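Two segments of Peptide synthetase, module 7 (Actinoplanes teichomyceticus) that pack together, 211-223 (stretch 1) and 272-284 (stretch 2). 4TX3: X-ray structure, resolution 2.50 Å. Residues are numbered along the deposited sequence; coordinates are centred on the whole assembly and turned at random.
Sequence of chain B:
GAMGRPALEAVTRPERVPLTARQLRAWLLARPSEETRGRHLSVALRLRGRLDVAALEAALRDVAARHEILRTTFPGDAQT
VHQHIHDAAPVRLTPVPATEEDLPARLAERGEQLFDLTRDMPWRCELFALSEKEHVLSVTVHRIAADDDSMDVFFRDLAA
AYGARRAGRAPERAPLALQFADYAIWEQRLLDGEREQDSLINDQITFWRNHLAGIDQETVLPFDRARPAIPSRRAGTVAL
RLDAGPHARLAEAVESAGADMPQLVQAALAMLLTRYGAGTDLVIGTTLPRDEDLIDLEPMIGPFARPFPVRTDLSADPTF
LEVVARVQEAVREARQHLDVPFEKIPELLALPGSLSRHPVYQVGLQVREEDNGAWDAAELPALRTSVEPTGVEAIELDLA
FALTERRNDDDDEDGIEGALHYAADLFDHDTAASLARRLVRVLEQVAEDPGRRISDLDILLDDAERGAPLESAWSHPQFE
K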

# COMPACT_ATOMS: atom_id res chain seq x y z
N HIS B 211 -6.46 -35.32 0.89
CA HIS B 211 -7.13 -34.44 1.85
C HIS B 211 -8.65 -34.44 1.63
O HIS B 211 -9.41 -34.51 2.59
CB HIS B 211 -6.55 -33.02 1.74
CG HIS B 211 -7.13 -32.04 2.71
ND1 HIS B 211 -6.75 -31.98 4.03
CD2 HIS B 211 -8.05 -31.05 2.54
CE1 HIS B 211 -7.41 -31.01 4.64
NE2 HIS B 211 -8.20 -30.42 3.76
N LEU B 212 -9.10 -34.39 0.38
CA LEU B 212 -10.53 -34.22 0.08
C LEU B 212 -11.24 -35.52 -0.31
O LEU B 212 -12.39 -35.49 -0.75
CB LEU B 212 -10.73 -33.19 -1.03
CG LEU B 212 -10.39 -31.74 -0.68
CD1 LEU B 212 -10.64 -30.80 -1.86
CD2 LEU B 212 -11.17 -31.28 0.55
N ALA B 213 -10.56 -36.65 -0.16
CA ALA B 213 -11.15 -37.96 -0.47
C ALA B 213 -12.44 -38.24 0.30
O ALA B 213 -12.43 -38.35 1.53
CB ALA B 213 -10.14 -39.05 -0.18
N GLY B 214 -13.55 -38.36 -0.42
CA GLY B 214 -14.81 -38.77 0.18
C GLY B 214 -15.71 -37.71 0.81
O GLY B 214 -16.53 -38.03 1.67
N ILE B 215 -15.56 -36.46 0.39
CA ILE B 215 -16.43 -35.40 0.91
C ILE B 215 -17.79 -35.49 0.24
O ILE B 215 -17.88 -35.89 -0.91
CB ILE B 215 -15.84 -34.01 0.69
CG1 ILE B 215 -15.60 -33.78 -0.80
CG2 ILE B 215 -14.55 -33.85 1.48
CD1 ILE B 215 -15.04 -32.45 -1.13
N ASP B 216 -18.84 -35.11 0.95
CA ASP B 216 -20.17 -35.07 0.35
C ASP B 216 -20.22 -34.03 -0.77
O ASP B 216 -19.33 -33.18 -0.86
CB ASP B 216 -21.22 -34.76 1.40
CG ASP B 216 -21.13 -35.68 2.59
OD1 ASP B 216 -21.07 -36.92 2.38
OD2 ASP B 216 -21.09 -35.17 3.73
N GLN B 217 -21.26 -34.07 -1.60
CA GLN B 217 -21.30 -33.14 -2.73
C GLN B 217 -21.75 -31.77 -2.24
O GLN B 217 -21.46 -30.75 -2.86
CB GLN B 217 -22.24 -33.63 -3.84
CG GLN B 217 -23.72 -33.59 -3.48
CD GLN B 217 -24.65 -34.01 -4.63
OE1 GLN B 217 -24.23 -34.67 -5.59
NE2 GLN B 217 -25.93 -33.63 -4.52
N GLU B 218 -22.44 -31.78 -1.10
CA GLU B 218 -23.09 -30.60 -0.56
C GLU B 218 -22.89 -30.51 0.94
O GLU B 218 -22.64 -31.52 1.59
CB GLU B 218 -24.58 -30.64 -0.85
CG GLU B 218 -25.06 -29.64 -1.85
CD GLU B 218 -26.59 -29.55 -1.90
OE1 GLU B 218 -27.24 -29.73 -0.84
OE2 GLU B 218 -27.13 -29.28 -2.99
N THR B 219 -23.04 -29.31 1.49
CA THR B 219 -23.10 -29.10 2.93
C THR B 219 -24.57 -29.04 3.31
O THR B 219 -25.36 -28.41 2.60
CB THR B 219 -22.37 -27.79 3.35
OG1 THR B 219 -21.03 -27.80 2.84
CG2 THR B 219 -22.33 -27.64 4.88
N VAL B 220 -24.97 -29.70 4.40
CA VAL B 220 -26.36 -29.60 4.87
C VAL B 220 -26.61 -28.26 5.53
O VAL B 220 -25.96 -27.92 6.52
CB VAL B 220 -26.72 -30.71 5.89
CG1 VAL B 220 -28.09 -30.43 6.50
CG2 VAL B 220 -26.72 -32.05 5.22
N LEU B 221 -27.55 -27.48 5.01
CA LEU B 221 -27.78 -26.13 5.53
C LEU B 221 -29.28 -25.87 5.68
O LEU B 221 -30.09 -26.60 5.12
CB LEU B 221 -27.13 -25.09 4.61
CG LEU B 221 -25.61 -25.21 4.38
CD1 LEU B 221 -25.21 -24.53 3.08
CD2 LEU B 221 -24.80 -24.64 5.54
N PRO B 222 -29.67 -24.85 6.45
CA PRO B 222 -31.13 -24.71 6.64
C PRO B 222 -31.84 -24.03 5.46
O PRO B 222 -32.27 -22.86 5.57
CB PRO B 222 -31.22 -23.85 7.91
CG PRO B 222 -30.00 -22.99 7.84
CD PRO B 222 -28.91 -23.89 7.27
N PHE B 223 -31.99 -24.76 4.36
CA PHE B 223 -32.59 -24.21 3.14
C PHE B 223 -34.06 -23.83 3.34
O PHE B 223 -34.75 -24.43 4.16
CB PHE B 223 -32.48 -25.21 1.98
CG PHE B 223 -31.07 -25.57 1.60
CD1 PHE B 223 -30.16 -24.59 1.24
CD2 PHE B 223 -30.66 -26.90 1.58
CE1 PHE B 223 -28.86 -24.94 0.87
CE2 PHE B 223 -29.36 -27.24 1.23
CZ PHE B 223 -28.46 -26.26 0.87
N LEU B 272 -20.52 -24.14 14.59
CA LEU B 272 -21.89 -23.68 14.41
C LEU B 272 -22.59 -24.55 13.39
O LEU B 272 -23.75 -24.92 13.58
CB LEU B 272 -21.93 -22.22 13.98
CG LEU B 272 -23.30 -21.61 13.69
CD1 LEU B 272 -24.24 -21.69 14.90
CD2 LEU B 272 -23.14 -20.19 13.23
N LEU B 273 -21.90 -24.89 12.31
CA LEU B 273 -22.52 -25.67 11.24
C LEU B 273 -22.81 -27.10 11.73
O LEU B 273 -23.84 -27.66 11.40
CB LEU B 273 -21.66 -25.67 9.98
CG LEU B 273 -21.55 -24.32 9.27
CD1 LEU B 273 -20.42 -24.32 8.27
CD2 LEU B 273 -22.86 -23.97 8.58
N THR B 274 -21.89 -27.68 12.50
CA THR B 274 -22.15 -28.99 13.09
C THR B 274 -23.40 -28.90 13.96
O THR B 274 -24.26 -29.76 13.90
CB THR B 274 -20.95 -29.49 13.92
OG1 THR B 274 -19.84 -29.77 13.06
CG2 THR B 274 -21.33 -30.77 14.65
N ARG B 275 -23.49 -27.84 14.74
CA ARG B 275 -24.63 -27.58 15.60
C ARG B 275 -25.91 -27.30 14.80
O ARG B 275 -27.00 -27.55 15.27
CB ARG B 275 -24.29 -26.39 16.51
CG ARG B 275 -25.20 -26.21 17.67
CD ARG B 275 -25.10 -27.34 18.69
NE ARG B 275 -25.87 -27.00 19.88
CZ ARG B 275 -27.20 -26.98 19.95
NH1 ARG B 275 -27.95 -27.32 18.90
NH2 ARG B 275 -27.80 -26.65 21.08
N TYR B 276 -25.77 -26.77 13.60
CA TYR B 276 -26.92 -26.55 12.72
C TYR B 276 -27.42 -27.83 12.06
O TYR B 276 -28.52 -27.84 11.48
CB TYR B 276 -26.59 -25.56 11.61
CG TYR B 276 -27.29 -24.23 11.76
CD1 TYR B 276 -28.39 -23.91 10.98
CD2 TYR B 276 -26.84 -23.29 12.66
CE1 TYR B 276 -29.02 -22.70 11.10
CE2 TYR B 276 -27.47 -22.08 12.81
CZ TYR B 276 -28.55 -21.78 12.03
OH TYR B 276 -29.14 -20.55 12.19
N GLY B 277 -26.59 -28.88 12.11
CA GLY B 277 -26.94 -30.16 11.53
C GLY B 277 -26.14 -30.61 10.32
O GLY B 277 -26.58 -31.50 9.60
N ALA B 278 -24.97 -30.02 10.09
CA ALA B 278 -24.21 -30.34 8.89
C ALA B 278 -23.29 -31.55 9.06
O ALA B 278 -22.62 -31.94 8.10
CB ALA B 278 -23.39 -29.14 8.45
N GLY B 279 -23.24 -32.13 10.25
CA GLY B 279 -22.37 -33.28 10.48
C GLY B 279 -20.99 -32.90 10.99
O GLY B 279 -20.72 -31.73 11.28
N THR B 280 -20.11 -33.88 11.12
CA THR B 280 -18.79 -33.64 11.70
C THR B 280 -17.68 -33.66 10.66
O THR B 280 -16.51 -33.74 11.01
CB THR B 280 -18.46 -34.67 12.80
OG1 THR B 280 -18.56 -36.00 12.27
CG2 THR B 280 -19.42 -34.53 13.96
N ASP B 281 -18.06 -33.61 9.38
CA ASP B 281 -17.10 -33.61 8.28
C ASP B 281 -17.42 -32.43 7.37
O ASP B 281 -18.37 -32.47 6.58
CB ASP B 281 -17.15 -34.94 7.51
CG ASP B 281 -16.10 -35.02 6.38
OD1 ASP B 281 -15.08 -34.29 6.46
OD2 ASP B 281 -16.30 -35.81 5.41
N LEU B 282 -16.64 -31.37 7.48
CA LEU B 282 -17.02 -30.10 6.87
C LEU B 282 -15.90 -29.51 6.05
O LEU B 282 -14.72 -29.66 6.41
CB LEU B 282 -17.44 -29.09 7.94
CG LEU B 282 -18.69 -29.35 8.78
CD1 LEU B 282 -18.92 -28.18 9.72
CD2 LEU B 282 -19.88 -29.50 7.88
N VAL B 283 -16.25 -28.84 4.96
CA VAL B 283 -15.28 -28.06 4.22
C VAL B 283 -15.72 -26.60 4.20
O VAL B 283 -16.79 -26.26 3.72
CB VAL B 283 -15.10 -28.57 2.77
CG1 VAL B 283 -14.11 -27.69 2.03
CG2 VAL B 283 -14.62 -30.01 2.76
N ILE B 284 -14.89 -25.74 4.77
CA ILE B 284 -15.10 -24.31 4.71
C ILE B 284 -14.03 -23.68 3.84
O ILE B 284 -12.84 -23.84 4.11
CB ILE B 284 -15.06 -23.67 6.07
CG1 ILE B 284 -16.19 -24.24 6.94
CG2 ILE B 284 -15.16 -22.15 5.93
CD1 ILE B 284 -16.24 -23.68 8.33
O HOH W 1 -18.06 -34.28 3.78
O HOH W 2 -19.03 -29.45 3.90
O HOH W 3 -19.15 -25.67 2.48
O HOH W 4 -23.34 -31.10 5.71

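No direct hydrogen bond joins these two stretches. They are held by a run of apolar contacts and by four waters that bridge polar groups between them, and together they bury 484 Å² of surface, counting both sides. Stretch 1 has almost no regular structure, whereas stretch 2 supplies the last turns of a helix, a short connection and the strand from Asp281.

At one end, Val283 forms the centre of a small hydrophobic cluster. Its CA-to-CB bond points toward stretch 1, and its t rotamer places CG2 4.0 Å from CG2 of Ile215 and 4.3 Å from CD2 of Leu212. Neither partner aims its CA-to-CB bond directly at the strand. Leu212, in the common m,t conformation, reaches over with its end, while Ile215, with chi1 at p and chi2 at t, offers the CG2 methyl. Branched aliphatic side chains suit this place because they fill space without leaving a polar group to satisfy. The type II turn from Leu212 to Ile215 sets the backbone here; Gly214 lies in it with phi/psi of 86/24, where a CB would be jammed against the carbonyl oxygen of Ala213.

In the strand, Asp281 and Val283 point toward stretch 1 and Leu282 points away, the alternation expected of an extended chain. Leu282 nevertheless brings CD2 to 4.3 Å from CG2 of Thr219. That same Thr219 methyl lies 4.0 Å from CB of Ala278, so the residue serves two chemistries: its m rotamer gives CG2 to apolar neighbours and leaves OG1 for water. Water 2 donates to Thr219 OG1 (2.8 Å) and accepts from Val283 N (3.0 Å); water 3 donates to Thr219 OG1 (2.9 Å) and to Val283 O (2.7 Å). One hydroxyl is thereby linked to both backbone polar groups of Val283. Nearby, water 1 accepts from Asp216 N (3.1 Å) and makes a weak bond to Asp281 OD2 (2.8 Å).

The backbones come closest between Val220 and Ala278, whose CA atoms are 4.6 Å apart. The small methyl of Ala278 suits so tight an approach: its CB is 3.4 Å from Val220 O. Val220, in the t rotamer, sets CG1 3.6 Å from Gly277 O, and water 4 joins Val220 N (2.5 Å) to Ala278 O (2.6 Å). Gly277, at phi/psi of 112/18, again has a backbone conformation that calls for glycine.

Further along, Leu221 and Leu273 share the m,t conformation. The CA-to-CB bond of Leu221 points away from stretch 2, but its end returns, and CD2 meets CD2 of Leu273 at 3.7 Å in a buried contact. The CA-to-CB bond of Pro222 points toward stretch 2, and its CG lies 3.4 Å from CE1 of Tyr276 in an oblique approach. Tyr276 has an off-rotamer chi1 of -110°; its ring carbons give the proline an apolar neighbour, while its OH is hydrogen-bonded elsewhere in the structure.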